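PDB 3D4I: Sts-2 protein from Mus musculus, which probably interferes with CBL-mediated down-regulation of receptor tyrosine kinases, and has an acid-dependent phosphatase activity in the 2H-phosphatase (histidine phosphatase) domain crystallised here. Local coordinates for residues R10-I15 / G184-T189; Q74-G79 / A104-E109; V87-V92 / I196-S201; K116-V121 / N150-L155. All coordinates share one frame; numbering follows the deposited sequence.

Contact 1 of 4, residues R10-I15 / G184-T189; sequences RGILVI and GQIINT. Unlike the reference sequence in segment 10-15: I15 (reference Val).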
loop_
_atom_site.group_PDB
_atom_site.type_symbol
_atom_site.label_atom_id
_atom_site.label_comp_id
_atom_site.label_asym_id
_atom_site.label_seq_id
_atom_site.Cartn_x
_atom_site.Cartn_y
_atom_site.Cartn_z
ATOM N N ARG A 10 -17.102 20.615 16.222
ATOM C CA ARG A 10 -15.672 20.696 16.007
ATOM C C ARG A 10 -14.999 19.342 16.280
ATOM O O ARG A 10 -15.269 18.695 17.298
ATOM C CB ARG A 10 -15.079 21.758 16.925
ATOM C CG ARG A 10 -13.843 22.368 16.351
ATOM C CD ARG A 10 -13.254 23.388 17.245
ATOM N NE ARG A 10 -11.960 23.771 16.699
ATOM C CZ ARG A 10 -11.092 24.580 17.295
ATOM N NH1 ARG A 10 -11.365 25.096 18.485
ATOM N NH2 ARG A 10 -9.934 24.853 16.688
ATOM N N GLY A 11 -14.087 18.938 15.397
ATOM C CA GLY A 11 -13.374 17.668 15.579
ATOM C C GLY A 11 -11.862 17.816 15.561
ATOM O O GLY A 11 -11.320 18.717 14.903
ATOM N N ILE A 12 -11.189 16.928 16.289
ATOM C CA ILE A 12 -9.725 16.826 16.277
ATOM C C ILE A 12 -9.406 15.357 15.977
ATOM O O ILE A 12 -9.828 14.470 16.715
ATOM C CB ILE A 12 -9.104 17.242 17.620
ATOM C CG1 ILE A 12 -9.072 18.777 17.752
ATOM C CG2 ILE A 12 -7.664 16.651 17.795
ATOM C CD1 ILE A 12 -7.877 19.402 17.076
ATOM N N LEU A 13 -8.705 15.120 14.868
ATOM C CA LEU A 13 -8.444 13.764 14.389
ATOM C C LEU A 13 -6.940 13.586 14.372
ATOM O O LEU A 13 -6.232 14.193 13.560
ATOM C CB LEU A 13 -9.045 13.538 12.991
ATOM C CG LEU A 13 -8.855 12.134 12.384
ATOM C CD1 LEU A 13 -9.502 11.044 13.246
ATOM C CD2 LEU A 13 -9.451 12.136 10.958
ATOM N N VAL A 14 -6.463 12.781 15.313
ATOM C CA VAL A 14 -5.040 12.581 15.490
ATOM C C VAL A 14 -4.720 11.329 14.710
ATOM O O VAL A 14 -5.405 10.314 14.866
ATOM C CB VAL A 14 -4.652 12.389 16.962
ATOM C CG1 VAL A 14 -3.125 12.239 17.081
ATOM C CG2 VAL A 14 -5.124 13.604 17.804
ATOM N N ILE A 15 -3.703 11.442 13.861
ATOM C CA ILE A 15 -3.371 10.448 12.851
ATOM C C ILE A 15 -1.872 10.131 12.921
ATOM O O ILE A 15 -1.027 11.045 12.815
ATOM C CB ILE A 15 -3.717 10.984 11.424
ATOM C CG1 ILE A 15 -5.218 11.339 11.333
ATOM C CG2 ILE A 15 -3.426 9.909 10.330
ATOM C CD1 ILE A 15 -5.614 12.061 10.072
ATOM N N GLY A 184 -3.669 23.082 23.496
ATOM C CA GLY A 184 -4.318 24.326 23.946
ATOM C C GLY A 184 -4.276 25.441 22.919
ATOM O O GLY A 184 -5.307 26.067 22.629
ATOM N N GLN A 185 -3.087 25.713 22.373
ATOM C CA GLN A 185 -2.926 26.753 21.349
ATOM C C GLN A 185 -3.642 26.389 20.048
ATOM O O GLN A 185 -4.261 27.240 19.412
ATOM C CB GLN A 185 -1.446 27.062 21.097
ATOM C CG GLN A 185 -1.172 27.897 19.847
ATOM C CD GLN A 185 0.250 28.494 19.798
ATOM O OE1 GLN A 185 0.744 29.036 20.790
ATOM N NE2 GLN A 185 0.893 28.406 18.627
ATOM N N ILE A 186 -3.570 25.120 19.665
ATOM C CA ILE A 186 -4.230 24.653 18.453
ATOM C C ILE A 186 -5.742 24.892 18.538
ATOM O O ILE A 186 -6.336 25.429 17.602
ATOM C CB ILE A 186 -3.889 23.155 18.151
ATOM C CG1 ILE A 186 -2.414 23.032 17.743
ATOM C CG2 ILE A 186 -4.780 22.595 17.055
ATOM C CD1 ILE A 186 -1.924 21.605 17.577
ATOM N N ILE A 187 -6.344 24.533 19.666
ATOM C CA ILE A 187 -7.791 24.709 19.846
ATOM C C ILE A 187 -8.207 26.186 19.767
ATOM O O ILE A 187 -9.252 26.519 19.196
ATOM C CB ILE A 187 -8.293 24.038 21.161
ATOM C CG1 ILE A 187 -8.094 22.529 21.089
ATOM C CG2 ILE A 187 -9.766 24.362 21.446
ATOM C CD1 ILE A 187 -8.458 21.923 19.790
ATOM N N ASN A 188 -7.372 27.061 20.318
ATOM C CA ASN A 188 -7.600 28.511 20.244
ATOM C C ASN A 188 -7.132 29.186 18.939
ATOM O O ASN A 188 -7.207 30.409 18.813
ATOM C CB ASN A 188 -6.989 29.200 21.460
ATOM C CG ASN A 188 -7.720 28.873 22.749
ATOM O OD1 ASN A 188 -7.849 27.709 23.139
ATOM N ND2 ASN A 188 -8.202 29.915 23.428
ATOM N N THR A 189 -6.667 28.398 17.969
ATOM C CA THR A 189 -6.255 28.946 16.673
ATOM C C THR A 189 -7.454 29.627 16.006
ATOM O O THR A 189 -7.348 30.780 15.559
ATOM C CB THR A 189 -5.559 27.881 15.759
ATOM O OG1 THR A 189 -4.208 27.688 16.205
ATOM C CG2 THR A 189 -5.516 28.325 14.289
#
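R10, next to G11 of strand 11-16, reaches to the last turn of helix 172-187 and takes hold of the carbonyl oxygen of I187. Its CG is anti to the backbone N (chi1 -152°), and the chain runs extended from CG to NE, long enough to span the distance from the strand. The main bond joins R10 NH1 to I187 O at 2.6 Å, with an N-H...O angle of 158°. That oxygen lies in the guanidinium plane, at its edge, while the donor uses a lone pair in the carbonyl plane. A weak second bond from R10 NH2 to I187 O, 3.1 Å, makes the grip two-pronged and should limit rotation of the guanidinium. The I187 side chain closes over the same group: its CD1 sits over one guanidinium face, and its CG2 is 3.4 Å from R10 NH1. The CD1 of I187 also meets I12 CD1, methyl to methyl, at 3.7 Å.

Packing thins from there. I12 CD1 is 4.4 Å from I186 CG2, and I186 also packs on I199 and F93 of the central sheet. G184 and N188, on the outer side of the helix end, are exposed to solvent. A buried cation at the carbonyl end of a helix would probably be favoured by the helix dipole, so R10 is likely to stabilise that end while joining it to the sheet.

Contact 2 of 4, residues Q74-G79 / A104-E109; sequences QARLAG and AKHILE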
loop_
_atom_site.group_PDB
_atom_site.type_symbol
_atom_site.label_atom_id
_atom_site.label_comp_id
_atom_site.label_asym_id
_atom_site.label_seq_id
_atom_site.Cartn_x
_atom_site.Cartn_y
_atom_site.Cartn_z
ATOM N N GLN A 74 -0.574 4.045 2.246
ATOM C CA GLN A 74 -1.458 4.099 3.409
ATOM C C GLN A 74 -2.024 5.510 3.608
ATOM O O GLN A 74 -3.214 5.668 3.845
ATOM C CB GLN A 74 -0.739 3.627 4.677
ATOM C CG GLN A 74 -0.216 2.174 4.570
ATOM C CD GLN A 74 0.810 1.875 5.640
ATOM O OE1 GLN A 74 1.485 2.775 6.131
ATOM N NE2 GLN A 74 0.913 0.619 6.016
ATOM N N ALA A 75 -1.168 6.522 3.479
ATOM C CA ALA A 75 -1.564 7.916 3.674
ATOM C C ALA A 75 -2.583 8.351 2.627
ATOM O O ALA A 75 -3.618 8.950 2.962
ATOM C CB ALA A 75 -0.304 8.840 3.635
ATOM N N ARG A 76 -2.320 8.002 1.372
ATOM C CA ARG A 76 -3.250 8.311 0.288
ATOM C C ARG A 76 -4.596 7.595 0.434
ATOM O O ARG A 76 -5.668 8.174 0.145
ATOM C CB ARG A 76 -2.605 8.028 -1.083
ATOM C CG ARG A 76 -1.401 8.951 -1.465
ATOM C CD ARG A 76 -0.928 8.663 -2.923
ATOM N NE ARG A 76 0.055 9.647 -3.429
ATOM C CZ ARG A 76 1.050 9.391 -4.291
ATOM N NH1 ARG A 76 1.269 8.162 -4.760
ATOM N NH2 ARG A 76 1.840 10.388 -4.693
ATOM N N LEU A 77 -4.560 6.330 0.859
ATOM C CA LEU A 77 -5.789 5.552 1.060
ATOM C C LEU A 77 -6.678 6.170 2.148
ATOM O O LEU A 77 -7.903 6.302 1.982
ATOM C CB LEU A 77 -5.456 4.090 1.415
ATOM C CG LEU A 77 -6.580 3.049 1.278
ATOM C CD1 LEU A 77 -6.892 2.809 -0.218
ATOM C CD2 LEU A 77 -6.159 1.778 1.958
ATOM N N ALA A 78 -6.062 6.534 3.261
ATOM C CA ALA A 78 -6.740 7.312 4.319
ATOM C C ALA A 78 -7.328 8.651 3.832
ATOM O O ALA A 78 -8.465 8.979 4.168
ATOM C CB ALA A 78 -5.774 7.554 5.488
ATOM N N GLY A 79 -6.559 9.430 3.077
ATOM C CA GLY A 79 -7.046 10.705 2.516
ATOM C C GLY A 79 -8.258 10.505 1.604
ATOM O O GLY A 79 -9.246 11.243 1.676
ATOM N N ALA A 104 0.876 14.091 5.982
ATOM C CA ALA A 104 -0.052 15.214 5.870
ATOM C C ALA A 104 -0.290 15.615 4.413
ATOM O O ALA A 104 -1.435 15.782 4.000
ATOM C CB ALA A 104 0.437 16.428 6.693
ATOM N N LYS A 105 0.788 15.777 3.640
ATOM C CA LYS A 105 0.679 16.151 2.226
ATOM C C LYS A 105 -0.161 15.136 1.442
ATOM O O LYS A 105 -1.045 15.512 0.692
ATOM C CB LYS A 105 2.082 16.301 1.598
ATOM C CG LYS A 105 2.103 16.573 0.059
ATOM C CD LYS A 105 3.562 16.499 -0.485
ATOM C CE LYS A 105 3.720 16.982 -1.920
ATOM N NZ LYS A 105 5.127 16.711 -2.371
ATOM N N HIS A 106 0.113 13.842 1.621
ATOM C CA HIS A 106 -0.592 12.808 0.834
ATOM C C HIS A 106 -2.091 12.743 1.169
ATOM O O HIS A 106 -2.938 12.631 0.281
ATOM C CB HIS A 106 0.104 11.447 1.013
ATOM C CG HIS A 106 1.446 11.374 0.355
ATOM N ND1 HIS A 106 1.629 11.587 -0.996
ATOM C CD2 HIS A 106 2.674 11.100 0.863
ATOM C CE1 HIS A 106 2.913 11.458 -1.289
ATOM N NE2 HIS A 106 3.569 11.173 -0.175
ATOM N N ILE A 107 -2.422 12.864 2.448
ATOM C CA ILE A 107 -3.830 12.977 2.851
ATOM C C ILE A 107 -4.514 14.180 2.167
ATOM O O ILE A 107 -5.582 14.025 1.569
ATOM C CB ILE A 107 -3.971 13.071 4.396
ATOM C CG1 ILE A 107 -3.554 11.756 5.063
ATOM C CG2 ILE A 107 -5.396 13.454 4.809
ATOM C CD1 ILE A 107 -3.438 11.859 6.582
ATOM N N LEU A 108 -3.898 15.362 2.256
ATOM C CA LEU A 108 -4.443 16.571 1.636
ATOM C C LEU A 108 -4.604 16.478 0.117
ATOM O O LEU A 108 -5.569 17.006 -0.435
ATOM C CB LEU A 108 -3.587 17.786 1.984
ATOM C CG LEU A 108 -3.769 18.420 3.374
ATOM C CD1 LEU A 108 -2.555 19.277 3.658
ATOM C CD2 LEU A 108 -5.052 19.267 3.434
ATOM N N GLU A 109 -3.649 15.835 -0.559
ATOM C CA GLU A 109 -3.717 15.650 -2.008
ATOM C C GLU A 109 -4.937 14.814 -2.388
ATOM O O GLU A 109 -5.688 15.172 -3.313
ATOM C CB GLU A 109 -2.408 15.081 -2.552
ATOM C CG GLU A 109 -1.357 16.154 -2.798
ATOM C CD GLU A 109 0.035 15.589 -3.100
ATOM O OE1 GLU A 109 0.183 14.358 -3.301
ATOM O OE2 GLU A 109 0.988 16.391 -3.130
HETATM O O HOH W 1 -0.655 12.060 -2.867
#
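In the alpha/beta core of the histidine phosphatase domain, helices 69-85 and 98-111 lie against each other, with A75, R76 and G79 meeting H106 and I107. Strand 89-94 connects the two helices along the chain. Their short axes approach to 7.3 Å, with a signed crossing angle of -38° and both running in broadly the same direction.

Small residues make the closeness possible. A75 CB touches H106 CB at 3.7 Å, and the carbonyl oxygen A75 O lies 3.5 Å from I107 CG1. One turn on, G79 CA is 3.8 Å from I107 O. A side-chain carbon modelled on G79 would stand only 2.7 Å from I107 O, a clash. A75 and G79, four residues apart, thus form a small-xxx-small pattern of the kind that lets helix backbones come close.

At the outer margin the contact becomes polar. R76 and H106 pass each other with guanidinium and ring planes 88° apart, and R76 CG rests on H106 CB. CG of H106 is anti to the carbonyl carbon (chi1 -70°), which puts it beside R76 CG. A single water lies in plane at the edge of both flat groups. It accepts from R76 NE at 2.6 Å, bonds to H106 ND1 at 3.0 Å, and donates to E109 OE1 at 2.5 Å. R76 and E109 carry opposite charges but remain beyond salt-bridge range, joined through this water. On another side of helix 69-85, Q74 and L77 pack on N263 and R42 of the second subunit.

Contact 3 of 4, residues V87-V92 / I196-S201; sequences VRVTAV and ITLIVS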
loop_
_atom_site.group_PDB
_atom_site.type_symbol
_atom_site.label_atom_id
_atom_site.label_comp_id
_atom_site.label_asym_id
_atom_site.label_seq_id
_atom_site.Cartn_x
_atom_site.Cartn_y
_atom_site.Cartn_z
ATOM N N VAL A 87 -16.704 14.436 5.309
ATOM C CA VAL A 87 -16.388 15.345 6.411
ATOM C C VAL A 87 -15.656 16.610 5.929
ATOM O O VAL A 87 -14.947 16.596 4.919
ATOM C CB VAL A 87 -15.597 14.653 7.577
ATOM C CG1 VAL A 87 -16.353 13.452 8.074
ATOM C CG2 VAL A 87 -14.152 14.286 7.159
ATOM N N ARG A 88 -15.838 17.698 6.678
ATOM C CA ARG A 88 -15.193 18.977 6.393
ATOM C C ARG A 88 -13.877 19.092 7.154
ATOM O O ARG A 88 -13.890 19.220 8.367
ATOM C CB ARG A 88 -16.148 20.127 6.808
ATOM C CG ARG A 88 -15.695 21.498 6.343
ATOM C CD ARG A 88 -16.786 22.619 6.502
ATOM N NE ARG A 88 -16.124 23.907 6.328
ATOM C CZ ARG A 88 -15.890 24.784 7.294
ATOM N NH1 ARG A 88 -16.311 24.545 8.533
ATOM N NH2 ARG A 88 -15.242 25.910 7.013
ATOM N N VAL A 89 -12.747 19.046 6.442
ATOM C CA VAL A 89 -11.436 19.262 7.042
ATOM C C VAL A 89 -11.062 20.730 6.853
ATOM O O VAL A 89 -11.063 21.222 5.719
ATOM C CB VAL A 89 -10.347 18.359 6.381
ATOM C CG1 VAL A 89 -8.961 18.679 6.927
ATOM C CG2 VAL A 89 -10.691 16.889 6.564
ATOM N N THR A 90 -10.718 21.407 7.951
ATOM C CA THR A 90 -10.474 22.856 7.954
ATOM C C THR A 90 -9.056 23.279 8.300
ATOM O O THR A 90 -8.681 24.439 8.127
ATOM C CB THR A 90 -11.438 23.568 8.938
ATOM O OG1 THR A 90 -11.242 23.049 10.259
ATOM C CG2 THR A 90 -12.868 23.321 8.532
ATOM N N ALA A 91 -8.263 22.361 8.841
ATOM C CA ALA A 91 -6.916 22.700 9.244
ATOM C C ALA A 91 -6.101 21.431 9.427
ATOM O O ALA A 91 -6.648 20.370 9.704
ATOM C CB ALA A 91 -6.911 23.527 10.522
ATOM N N VAL A 92 -4.791 21.563 9.231
ATOM C CA VAL A 92 -3.868 20.476 9.485
ATOM C C VAL A 92 -2.556 20.947 10.064
ATOM O O VAL A 92 -1.920 21.903 9.580
ATOM C CB VAL A 92 -3.753 19.374 8.343
ATOM C CG1 VAL A 92 -4.714 19.565 7.180
ATOM C CG2 VAL A 92 -2.322 19.052 7.915
ATOM N N ILE A 196 -13.184 19.585 11.018
ATOM C CA ILE A 196 -12.144 18.748 11.606
ATOM C C ILE A 196 -10.747 19.305 11.372
ATOM O O ILE A 196 -10.383 19.647 10.253
ATOM C CB ILE A 196 -12.221 17.292 11.063
ATOM C CG1 ILE A 196 -13.617 16.694 11.297
ATOM C CG2 ILE A 196 -11.087 16.401 11.663
ATOM C CD1 ILE A 196 -13.791 15.278 10.722
ATOM N N THR A 197 -9.966 19.372 12.444
ATOM C CA THR A 197 -8.549 19.666 12.364
ATOM C C THR A 197 -7.747 18.360 12.415
ATOM O O THR A 197 -7.931 17.541 13.317
ATOM C CB THR A 197 -8.108 20.563 13.542
ATOM O OG1 THR A 197 -8.785 21.821 13.444
ATOM C CG2 THR A 197 -6.582 20.802 13.524
ATOM N N LEU A 198 -6.835 18.181 11.458
ATOM C CA LEU A 198 -5.956 16.991 11.491
ATOM C C LEU A 198 -4.684 17.278 12.276
ATOM O O LEU A 198 -4.095 18.344 12.131
ATOM C CB LEU A 198 -5.632 16.532 10.066
ATOM C CG LEU A 198 -6.777 16.382 9.031
ATOM C CD1 LEU A 198 -6.221 15.820 7.715
ATOM C CD2 LEU A 198 -7.888 15.487 9.521
ATOM N N ILE A 199 -4.288 16.332 13.126
ATOM C CA ILE A 199 -3.064 16.400 13.886
ATOM C C ILE A 199 -2.251 15.187 13.417
ATOM O O ILE A 199 -2.499 14.068 13.843
ATOM C CB ILE A 199 -3.317 16.307 15.434
ATOM C CG1 ILE A 199 -4.286 17.411 15.943
ATOM C CG2 ILE A 199 -2.001 16.296 16.223
ATOM C CD1 ILE A 199 -3.852 18.832 15.702
ATOM N N VAL A 200 -1.298 15.415 12.518
ATOM C CA VAL A 200 -0.577 14.308 11.888
ATOM C C VAL A 200 0.758 14.173 12.592
ATOM O O VAL A 200 1.623 15.055 12.485
ATOM C CB VAL A 200 -0.334 14.560 10.389
ATOM C CG1 VAL A 200 0.376 13.324 9.758
ATOM C CG2 VAL A 200 -1.673 14.857 9.667
ATOM N N SER A 201 0.918 13.079 13.323
ATOM C CA SER A 201 1.985 13.003 14.321
ATOM C C SER A 201 2.399 11.552 14.519
ATOM O O SER A 201 2.339 10.744 13.569
ATOM C CB SER A 201 1.498 13.676 15.626
ATOM O OG SER A 201 2.525 13.739 16.605
#
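L198 fits between V89 and V92 on one face of these two parallel strands. Its CG is 3.8 Å from V89 CG1, with the side chains crossing at about a right angle. By contrast V92 lies beside it and points the same way, CB to CB. Earlier in the strand, the tip of I196, its CD1, nestles against CB and CG2 of V87, 3.7 Å from V87 CB. On the other sheet face A91 CB lies 3.9 Å from T197 OG1.

Three backbone bonds fix the register: I196 N to R88 O at 2.8 Å, T90 N to I196 O at 2.9 Å, and L198 N to A91 O at 2.8 Å. V89 pairs with I196 but A91 with T197, so T90 is the extra residue of a beta bulge; its OG1 bonds to D193. An alanine in place of L198 would probably open a gap beside V89 CG1 and leave I107 of helix 98-111 without the L198 CD1 methyl beside its CG2.

Helix 98-111 covers the face bearing V92 and L198. Strand 11-16 flanks strand 196-201, bringing L13 against I196 and L198, while strand 119-121 lies beyond strand 89-94.

Contact 4 of 4, residues K116-V121 / N150-L155; sequences KLKIRV and NFNVDL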
loop_
_atom_site.group_PDB
_atom_site.type_symbol
_atom_site.label_atom_id
_atom_site.label_comp_id
_atom_site.label_asym_id
_atom_site.label_seq_id
_atom_site.Cartn_x
_atom_site.Cartn_y
_atom_site.Cartn_z
ATOM N N LYS A 116 -5.547 24.521 -0.909
ATOM C CA LYS A 116 -6.440 25.295 -0.059
ATOM C C LYS A 116 -5.891 25.420 1.360
ATOM O O LYS A 116 -5.858 26.513 1.912
ATOM C CB LYS A 116 -7.853 24.687 -0.049
ATOM C CG LYS A 116 -8.826 25.392 0.867
ATOM C CD LYS A 116 -10.225 24.797 0.772
ATOM C CE LYS A 116 -11.126 25.295 1.914
ATOM N NZ LYS A 116 -11.421 26.759 1.847
ATOM N N LEU A 117 -5.453 24.307 1.945
ATOM C CA LEU A 117 -4.954 24.327 3.317
ATOM C C LEU A 117 -3.443 24.217 3.366
ATOM O O LEU A 117 -2.868 23.339 2.720
ATOM C CB LEU A 117 -5.575 23.186 4.127
ATOM C CG LEU A 117 -7.098 23.106 4.136
ATOM C CD1 LEU A 117 -7.589 21.887 4.927
ATOM C CD2 LEU A 117 -7.679 24.397 4.724
ATOM N N LYS A 118 -2.811 25.085 4.148
ATOM C CA LYS A 118 -1.390 24.978 4.411
ATOM C C LYS A 118 -1.132 24.113 5.628
ATOM O O LYS A 118 -1.850 24.197 6.637
ATOM C CB LYS A 118 -0.750 26.356 4.657
ATOM C CG LYS A 118 -1.072 27.414 3.626
ATOM C CD LYS A 118 -0.130 28.605 3.758
ATOM C CE LYS A 118 -0.703 29.810 3.044
ATOM N NZ LYS A 118 -0.933 29.538 1.589
ATOM N N ILE A 119 -0.072 23.317 5.549
ATOM C CA ILE A 119 0.334 22.470 6.656
ATOM C C ILE A 119 1.013 23.332 7.686
ATOM O O ILE A 119 2.002 24.007 7.382
ATOM C CB ILE A 119 1.281 21.336 6.202
ATOM C CG1 ILE A 119 0.567 20.388 5.215
ATOM C CG2 ILE A 119 1.849 20.578 7.424
ATOM C CD1 ILE A 119 1.532 19.553 4.345
ATOM N N ARG A 120 0.482 23.306 8.907
ATOM C CA ARG A 120 1.072 24.040 10.011
ATOM C C ARG A 120 2.031 23.145 10.761
ATOM O O ARG A 120 1.605 22.209 11.442
ATOM C CB ARG A 120 -0.021 24.555 10.937
ATOM C CG ARG A 120 -0.717 25.757 10.334
ATOM C CD ARG A 120 -2.169 25.826 10.717
ATOM N NE ARG A 120 -2.740 27.104 10.302
ATOM C CZ ARG A 120 -3.980 27.490 10.563
ATOM N NH1 ARG A 120 -4.801 26.690 11.224
ATOM N NH2 ARG A 120 -4.396 28.684 10.157
ATOM N N VAL A 121 3.324 23.431 10.633
ATOM C CA VAL A 121 4.315 22.579 11.282
ATOM C C VAL A 121 4.444 22.988 12.743
ATOM O O VAL A 121 4.778 24.146 13.065
ATOM C CB VAL A 121 5.680 22.570 10.545
ATOM C CG1 VAL A 121 6.701 21.678 11.285
ATOM C CG2 VAL A 121 5.515 22.086 9.120
ATOM N N ASN A 150 7.808 21.112 -2.530
ATOM C CA ASN A 150 6.392 21.136 -2.898
ATOM C C ASN A 150 5.461 20.740 -1.734
ATOM O O ASN A 150 4.400 20.168 -1.952
ATOM C CB ASN A 150 6.133 20.287 -4.164
ATOM C CG ASN A 150 4.718 20.448 -4.714
ATOM O OD1 ASN A 150 4.158 21.552 -4.737
ATOM N ND2 ASN A 150 4.128 19.337 -5.154
ATOM N N PHE A 151 5.878 21.045 -0.509
ATOM C CA PHE A 151 5.001 20.947 0.655
ATOM C C PHE A 151 4.411 22.317 0.890
ATOM O O PHE A 151 5.151 23.287 1.063
ATOM C CB PHE A 151 5.779 20.495 1.895
ATOM C CG PHE A 151 6.265 19.084 1.816
ATOM C CD1 PHE A 151 5.449 18.032 2.204
ATOM C CD2 PHE A 151 7.533 18.800 1.342
ATOM C CE1 PHE A 151 5.896 16.726 2.126
ATOM C CE2 PHE A 151 7.985 17.494 1.258
ATOM C CZ PHE A 151 7.164 16.456 1.649
ATOM N N ASN A 152 3.083 22.416 0.866
ATOM C CA ASN A 152 2.412 23.692 1.063
ATOM C C ASN A 152 2.355 24.044 2.550
ATOM O O ASN A 152 1.282 24.091 3.144
ATOM C CB ASN A 152 1.009 23.687 0.436
ATOM C CG ASN A 152 0.357 25.068 0.435
ATOM O OD1 ASN A 152 1.034 26.083 0.600
ATOM N ND2 ASN A 152 -0.962 25.109 0.242
ATOM N N VAL A 153 3.529 24.271 3.132
ATOM C CA VAL A 153 3.683 24.603 4.553
ATOM C C VAL A 153 3.297 26.063 4.863
ATOM O O VAL A 153 3.340 26.924 3.983
ATOM C CB VAL A 153 5.125 24.299 5.025
ATOM C CG1 VAL A 153 5.520 25.182 6.201
ATOM C CG2 VAL A 153 5.293 22.813 5.369
ATOM N N ASP A 154 2.902 26.324 6.108
ATOM C CA ASP A 154 2.503 27.663 6.530
ATOM C C ASP A 154 3.700 28.464 7.071
ATOM O O ASP A 154 4.157 28.255 8.199
ATOM C CB ASP A 154 1.363 27.599 7.558
ATOM C CG ASP A 154 0.695 28.958 7.790
ATOM O OD1 ASP A 154 1.301 30.001 7.440
ATOM O OD2 ASP A 154 -0.437 28.979 8.330
ATOM N N LEU A 155 4.193 29.396 6.261
ATOM C CA LEU A 155 5.341 30.215 6.652
ATOM C C LEU A 155 4.994 31.259 7.720
ATOM O O LEU A 155 5.890 31.776 8.401
ATOM C CB LEU A 155 5.989 30.868 5.421
ATOM C CG LEU A 155 6.381 29.922 4.280
ATOM C CD1 LEU A 155 6.970 30.696 3.119
ATOM C CD2 LEU A 155 7.355 28.830 4.730
HETATM O O HOH W 2 4.457 25.896 9.612
#
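The guanidinium of R120 and the carboxylate of D154 are nearly coplanar, 21° apart, with D154 OD2 at the guanidinium edge. The side chains run side by side and form a long salt bridge, R120 NE to D154 OD2 3.6 Å. The other carboxylate oxygen, OD1, bonds to the backbone of D156. T189 and Y157 also pack on the R120 side chain.

The N152 side chain, ending in the second flat group, crosses that of K118 obliquely. CG of N152 is anti to the backbone N (chi1 -171°), its OD1 is 3.9 Å from K118 CG, and ND2 donates to the carbonyl of E114. An alanine at N152 would probably leave the E114 oxygen without this donor and K118 CG without its amide neighbour.

Between these groups the backbones form a single bridge of I119 with V153: I119 N bonds to N152 O at 2.9 Å, and D154 N to I119 O at 2.8 Å. Beside it V121 CG2 meets V153 CG2 at 3.8 Å. One water accepts from V121 N and donates to D154 O. The loop after helix 143-148 is thus fastened to strand 119-121 chiefly through main-chain polarity, plus a long, and so probably modest, R120-D154 charge pair.

In the fold
Contacts 1, 3 and 4 all reach one sheet, whereas contact 2 pairs two helices beside it. Contacts 1 and 2 are mostly buried; contacts 3 and 4 are only partly so. Contacts 1 and 3 adjoin, because strands 11-16 and 196-201 are neighbours, with G11 O probably bonded to T197 N. Helix 98-111 ties contact 2 to contacts 3 and 4 through L108, and to contact 1 through I107 on I15. Chemistry follows position. Contact 3 is parallel strand pairing broken by one bulge, with apolar interlock, contact 1 sets a buried cation on a helix end, contact 2 grades from close packing to a water bridge, and contact 4 anchors a loop along strand 119-121, outermost within this chain.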